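Local coordinates for TT1696 protein (Thermus thermophilus, PDB 1UFB), which is of unknown function but belongs to the all-helical HEPN family and may bind DNA, at residues G20-L24 and G25-W29; H56-L59 and D60-D64. All coordinates share one frame; numbering follows the deposited sequence.

Overall arrangement
Both contacts are local, each joining residues three to five positions apart in one continuous piece of chain. Contact 1 (20-24 with 25-29) comes first and forms the turn between helix 4-24 and helix 27-48. Contact 2 (56-59 with 60-64) follows, capping and forming the short helix 58-63. Their centres lie 25 Å apart on opposite sides of the chain's centre, and their nearest atoms stay about 12 Å apart. Helices 27-48 and 106-126 are common to their surroundings: contact 1 opens the former and touches the latter through Leu22 and Tyr27, while contact 2 packs on both. Thus contact 1 ends one helix and starts the next in the dimer interface, and contact 2 builds a short helix packed on the bundle.

Contact 1: G20-L24 and G25-W29; sequences GSLGL and GDYAW
Gly25 turns the chain back on the last turn of helix 4-24, with a positive phi of 79°. Gly25 N donates to Leu22 O at 3.0 Å, approaching from above the carbonyl plane. At this backbone conformation a CB would clash with Leu24 O. Asp26 N reaches Ser21 O at 2.9 Å with an N-H...O angle of 152°; these two bonds, 5→2 and 6→1, together with the positive phi define a Schellman motif. The carboxylate of Asp26 is held at both oxygens: OD1 takes a bond of 2.8 Å from a water that also donates to Leu24 O, and OD2 bonds to His17 ND1 of the second subunit. Next, the Tyr27 ring lies with Gly25 O over the centre of one face, 3.6 Å above its plane. Ring atom CE2 of Tyr27 meets Leu22 CD1 at 4.2 Å, the two side chains crossing at about a right angle. Leu22 CB starts out away from Tyr27, but CG anti to the backbone N (chi1 -176°) carries CD1 round to it. Another water links Tyr27 OH to Leu22 O, 3.1 Å from each. The turn joins helix 4-24 to helix 27-48; Leu22 and Tyr27 both touch Arg106 of helix 106-126, while Trp29 stacks on His17 of the second subunit.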
ATOM      1  N   GLY A  20     -11.293   4.517   7.817  1.00 27.73           N
ATOM      2  CA  GLY A  20     -10.610   5.331   8.796  1.00 29.05           C
ATOM      3  C   GLY A  20      -9.714   6.342   8.104  1.00 27.73           C
ATOM      4  O   GLY A  20      -9.493   7.439   8.630  1.00 28.40           O
ATOM      5  N   SER A  21      -9.214   6.003   6.912  1.00 26.31           N
ATOM      6  CA  SER A  21      -8.301   6.919   6.198  1.00 25.18           C
ATOM      7  C   SER A  21      -9.101   8.135   5.725  1.00 25.61           C
ATOM      8  O   SER A  21      -8.602   9.235   5.639  1.00 25.90           O
ATOM      9  CB  SER A  21      -7.697   6.177   5.021  1.00 26.21           C
ATOM     10  OG  SER A  21      -6.836   5.139   5.506  1.00 26.50           O
ATOM     11  N   LEU A  22     -10.367   7.882   5.441  1.00 27.37           N
ATOM     12  CA  LEU A  22     -11.286   8.905   4.991  1.00 31.02           C
ATOM     13  C   LEU A  22     -11.389   9.887   6.171  1.00 30.72           C
ATOM     14  O   LEU A  22     -11.277  11.084   5.972  1.00 29.76           O
ATOM     15  CB  LEU A  22     -12.619   8.215   4.637  1.00 34.43           C
ATOM     16  CG  LEU A  22     -13.828   8.954   4.040  1.00 39.15           C
ATOM     17  CD1 LEU A  22     -13.453   9.582   2.658  1.00 38.43           C
ATOM     18  CD2 LEU A  22     -14.988   7.906   3.847  1.00 34.88           C
ATOM     19  N   GLY A  23     -11.531   9.360   7.400  1.00 30.99           N
ATOM     20  CA  GLY A  23     -11.610  10.188   8.577  1.00 31.04           C
ATOM     21  C   GLY A  23     -10.332  10.976   8.815  1.00 32.94           C
ATOM     22  O   GLY A  23     -10.391  12.070   9.364  1.00 33.34           O
ATOM     23  N   LEU A  24      -9.170  10.419   8.450  1.00 29.77           N
ATOM     24  CA  LEU A  24      -7.883  11.117   8.590  1.00 29.13           C
ATOM     25  C   LEU A  24      -7.700  12.166   7.502  1.00 27.07           C
ATOM     26  O   LEU A  24      -6.747  12.977   7.555  1.00 27.77           O
ATOM     27  CB  LEU A  24      -6.688  10.144   8.427  1.00 26.96           C
ATOM     28  CG  LEU A  24      -6.560   9.018   9.480  1.00 30.24           C
ATOM     29  CD1 LEU A  24      -5.530   8.015   9.004  1.00 27.70           C
ATOM     30  CD2 LEU A  24      -6.107   9.611  10.835  1.00 29.15           C
ATOM     31  N   GLY A  25      -8.572  12.159   6.497  1.00 26.43           N
ATOM     32  CA  GLY A  25      -8.370  13.084   5.379  1.00 28.17           C
ATOM     33  C   GLY A  25      -7.303  12.603   4.371  1.00 29.98           C
ATOM     34  O   GLY A  25      -6.860  13.366   3.476  1.00 27.96           O
ATOM     35  N   ASP A  26      -6.911  11.316   4.468  1.00 25.75           N
ATOM     36  CA  ASP A  26      -5.827  10.778   3.565  1.00 25.07           C
ATOM     37  C   ASP A  26      -6.544  10.050   2.417  1.00 26.03           C
ATOM     38  O   ASP A  26      -6.608   8.831   2.378  1.00 23.30           O
ATOM     39  CB  ASP A  26      -4.917   9.817   4.364  1.00 23.92           C
ATOM     40  CG  ASP A  26      -4.089  10.527   5.426  1.00 28.61           C
ATOM     41  OD1 ASP A  26      -3.939  11.780   5.354  1.00 30.69           O
ATOM     42  OD2 ASP A  26      -3.580   9.834   6.326  1.00 27.69           O
ATOM     43  N   TYR A  27      -7.071  10.857   1.468  1.00 28.22           N
ATOM     44  CA  TYR A  27      -7.896  10.361   0.370  1.00 26.40           C
ATOM     45  C   TYR A  27      -7.235   9.385  -0.592  1.00 25.70           C
ATOM     46  O   TYR A  27      -7.819   8.359  -0.902  1.00 26.72           O
ATOM     47  CB  TYR A  27      -8.549  11.576  -0.386  1.00 27.57           C
ATOM     48  CG  TYR A  27      -9.283  12.505   0.606  1.00 29.69           C
ATOM     49  CD1 TYR A  27      -9.145  13.911   0.568  1.00 32.58           C
ATOM     50  CD2 TYR A  27     -10.095  11.955   1.608  1.00 28.50           C
ATOM     51  CE1 TYR A  27      -9.849  14.753   1.560  1.00 32.36           C
ATOM     52  CE2 TYR A  27     -10.754  12.745   2.560  1.00 32.38           C
ATOM     53  CZ  TYR A  27     -10.645  14.119   2.545  1.00 33.05           C
ATOM     54  OH  TYR A  27     -11.400  14.769   3.542  1.00 33.24           O
ATOM     55  N   ALA A  28      -6.041   9.716  -1.045  1.00 23.22           N
ATOM     56  CA  ALA A  28      -5.323   8.850  -1.930  1.00 25.07           C
ATOM     57  C   ALA A  28      -5.093   7.511  -1.182  1.00 21.35           C
ATOM     58  O   ALA A  28      -5.267   6.412  -1.764  1.00 24.02           O
ATOM     59  CB  ALA A  28      -3.999   9.491  -2.309  1.00 20.27           C
ATOM     60  N   TRP A  29      -4.647   7.581   0.056  1.00 20.28           N
ATOM     61  CA  TRP A  29      -4.421   6.319   0.793  1.00 21.87           C
ATOM     62  C   TRP A  29      -5.717   5.547   0.945  1.00 22.67           C
ATOM     63  O   TRP A  29      -5.704   4.319   0.930  1.00 22.04           O
ATOM     64  CB  TRP A  29      -3.794   6.600   2.194  1.00 18.70           C
ATOM     65  CG  TRP A  29      -2.288   6.642   2.073  1.00 22.33           C
ATOM     66  CD1 TRP A  29      -1.503   7.752   1.947  1.00 22.46           C
ATOM     67  CD2 TRP A  29      -1.402   5.509   2.039  1.00 26.35           C
ATOM     68  NE1 TRP A  29      -0.159   7.386   1.842  1.00 27.55           N
ATOM     69  CE2 TRP A  29      -0.071   6.013   1.894  1.00 28.41           C
ATOM     70  CE3 TRP A  29      -1.594   4.131   2.131  1.00 27.42           C
ATOM     71  CZ2 TRP A  29       1.073   5.161   1.837  1.00 28.60           C
ATOM     72  CZ3 TRP A  29      -0.453   3.281   2.082  1.00 29.94           C
ATOM     73  CH2 TRP A  29       0.862   3.815   1.931  1.00 28.94           C
TER
HETATM   74  O   HOH W   1     -13.138  13.488   5.726  1.00 44.98           O
HETATM   75  O   HOH W   2      -4.601  14.441   5.812  1.00 46.26           O

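Contact 2: H56-L59 and D60-D64; sequences HSIL and DLLAD
Asp60 presents its backbone N-H to Ser57 OG at 2.8 Å, and the N-H...O angle of 167° makes this a nearly straight N-cap bond at the start of helix 58-63. Ser57 can accept it because OG is anti to its own backbone N (chi1 167°), which turns the hydroxyl in over the first turn. Asp60 OD2 lies alongside the same side chain, 3.2 Å from Ser57 CB. Leu59 works through its backbone: Leu59 O accepts from Ala63 N at 3.0 Å, with Ala63 CB resting near the same oxygen, while its side chain turns to helix 73-83. Ile58 adds both kinds of contact. Ile58 O takes the N-H of Leu62 at 2.9 Å, and Ile58 CD1 meets Leu62 CD1 at 4.2 Å, the two side chains lying side by side and pointing the same way, with Leu42 of helix 27-48 against both. Asp83 of helix 73-83 hydrogen-bonds Ile58 N through OD1, and Leu59 N and Ser57 OG through OD2. With an alanine here in place of Ser57, Asp60 N would probably be left without its capping partner and Asp83 would lose one of its bonds. The negative charge of Asp83 may balance the positive end of the helix dipole.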
ATOM      1  N   HIS A  56      -2.562  -7.239  -9.289  1.00 21.58           N
ATOM      2  CA  HIS A  56      -3.326  -6.136  -8.705  1.00 24.63           C
ATOM      3  C   HIS A  56      -4.483  -5.648  -9.534  1.00 25.60           C
ATOM      4  O   HIS A  56      -5.150  -4.726  -9.136  1.00 24.57           O
ATOM      5  CB  HIS A  56      -2.322  -4.991  -8.403  1.00 20.69           C
ATOM      6  CG  HIS A  56      -1.173  -5.473  -7.587  1.00 24.47           C
ATOM      7  ND1 HIS A  56      -1.348  -5.913  -6.285  1.00 23.14           N
ATOM      8  CD2 HIS A  56       0.129  -5.724  -7.911  1.00 23.04           C
ATOM      9  CE1 HIS A  56      -0.211  -6.412  -5.838  1.00 22.70           C
ATOM     10  NE2 HIS A  56       0.700  -6.316  -6.802  1.00 25.04           N
ATOM     11  N   SER A  57      -4.785  -6.358 -10.623  1.00 25.44           N
ATOM     12  CA  SER A  57      -5.885  -5.971 -11.502  1.00 23.78           C
ATOM     13  C   SER A  57      -7.202  -6.603 -11.064  1.00 23.80           C
ATOM     14  O   SER A  57      -7.391  -7.816 -11.250  1.00 24.05           O
ATOM     15  CB  SER A  57      -5.604  -6.445 -12.935  1.00 21.12           C
ATOM     16  OG  SER A  57      -6.821  -6.330 -13.708  1.00 22.96           O
ATOM     17  N   ILE A  58      -8.115  -5.825 -10.496  1.00 22.43           N
ATOM     18  CA  ILE A  58      -9.327  -6.491 -10.152  1.00 23.30           C
ATOM     19  C   ILE A  58     -10.133  -6.898 -11.451  1.00 25.18           C
ATOM     20  O   ILE A  58     -10.958  -7.849 -11.459  1.00 23.55           O
ATOM     21  CB  ILE A  58     -10.124  -5.702  -9.049  1.00 30.71           C
ATOM     22  CG1 ILE A  58     -11.196  -4.971  -9.646  1.00 32.97           C
ATOM     23  CG2 ILE A  58      -9.193  -4.874  -8.019  1.00 27.85           C
ATOM     24  CD1 ILE A  58     -12.283  -5.353  -8.863  1.00 27.26           C
ATOM     25  N   LEU A  59      -9.815  -6.256 -12.572  1.00 26.31           N
ATOM     26  CA  LEU A  59     -10.402  -6.692 -13.871  1.00 27.09           C
ATOM     27  C   LEU A  59      -9.961  -8.135 -14.161  1.00 26.45           C
ATOM     28  O   LEU A  59     -10.791  -8.979 -14.565  1.00 29.00           O
ATOM     29  CB  LEU A  59      -9.917  -5.819 -15.036  1.00 29.94           C
ATOM     30  CG  LEU A  59     -10.730  -4.588 -15.443  1.00 33.56           C
ATOM     31  CD1 LEU A  59     -10.146  -4.001 -16.766  1.00 29.02           C
ATOM     32  CD2 LEU A  59     -12.229  -5.051 -15.719  1.00 31.68           C
ATOM     33  N   ASP A  60      -8.669  -8.435 -14.043  1.00 24.59           N
ATOM     34  CA  ASP A  60      -8.253  -9.835 -14.298  1.00 25.52           C
ATOM     35  C   ASP A  60      -8.854 -10.778 -13.218  1.00 28.26           C
ATOM     36  O   ASP A  60      -9.195 -11.922 -13.503  1.00 27.20           O
ATOM     37  CB  ASP A  60      -6.741 -10.036 -14.202  1.00 23.43           C
ATOM     38  CG  ASP A  60      -5.974  -9.501 -15.419  1.00 29.53           C
ATOM     39  OD1 ASP A  60      -6.180  -9.983 -16.523  1.00 27.91           O
ATOM     40  OD2 ASP A  60      -5.134  -8.613 -15.262  1.00 32.56           O
ATOM     41  N   LEU A  61      -8.888 -10.300 -11.964  1.00 24.94           N
ATOM     42  CA  LEU A  61      -9.397 -11.092 -10.853  1.00 28.27           C
ATOM     43  C   LEU A  61     -10.847 -11.541 -11.079  1.00 26.02           C
ATOM     44  O   LEU A  61     -11.217 -12.684 -10.719  1.00 27.72           O
ATOM     45  CB  LEU A  61      -9.256 -10.303  -9.520  1.00 24.99           C
ATOM     46  CG  LEU A  61      -7.750 -10.269  -9.125  1.00 28.13           C
ATOM     47  CD1 LEU A  61      -7.540  -9.381  -7.860  1.00 24.69           C
ATOM     48  CD2 LEU A  61      -7.240 -11.666  -8.846  1.00 26.79           C
ATOM     49  N   LEU A  62     -11.632 -10.649 -11.677  1.00 25.63           N
ATOM     50  CA  LEU A  62     -13.016 -10.932 -11.994  1.00 25.04           C
ATOM     51  C   LEU A  62     -13.128 -11.810 -13.237  1.00 28.27           C
ATOM     52  O   LEU A  62     -14.013 -12.621 -13.323  1.00 26.66           O
ATOM     53  CB  LEU A  62     -13.766  -9.649 -12.300  1.00 24.10           C
ATOM     54  CG  LEU A  62     -14.159  -8.782 -11.086  1.00 26.87           C
ATOM     55  CD1 LEU A  62     -14.715  -7.426 -11.571  1.00 24.47           C
ATOM     56  CD2 LEU A  62     -15.187  -9.503 -10.260  1.00 24.70           C
ATOM     57  N   ALA A  63     -12.264 -11.588 -14.221  1.00 28.16           N
ATOM     58  CA  ALA A  63     -12.299 -12.347 -15.490  1.00 32.16           C
ATOM     59  C   ALA A  63     -11.884 -13.774 -15.351  1.00 32.78           C
ATOM     60  O   ALA A  63     -12.312 -14.625 -16.142  1.00 35.39           O
ATOM     61  CB  ALA A  63     -11.372 -11.671 -16.552  1.00 33.25           C
ATOM     62  N   ASP A  64     -11.040 -14.056 -14.379  1.00 32.61           N
ATOM     63  CA  ASP A  64     -10.524 -15.403 -14.202  1.00 35.44           C
ATOM     64  C   ASP A  64     -11.400 -16.290 -13.304  1.00 35.99           C
ATOM     65  O   ASP A  64     -11.042 -17.421 -13.030  1.00 31.63           O
ATOM     66  CB  ASP A  64      -9.100 -15.334 -13.605  1.00 37.38           C
ATOM     67  CG  ASP A  64      -8.072 -14.635 -14.547  1.00 41.85           C
ATOM     68  OD1 ASP A  64      -8.338 -14.455 -15.776  1.00 40.62           O
ATOM     69  OD2 ASP A  64      -6.974 -14.259 -14.040  1.00 41.27           O
TER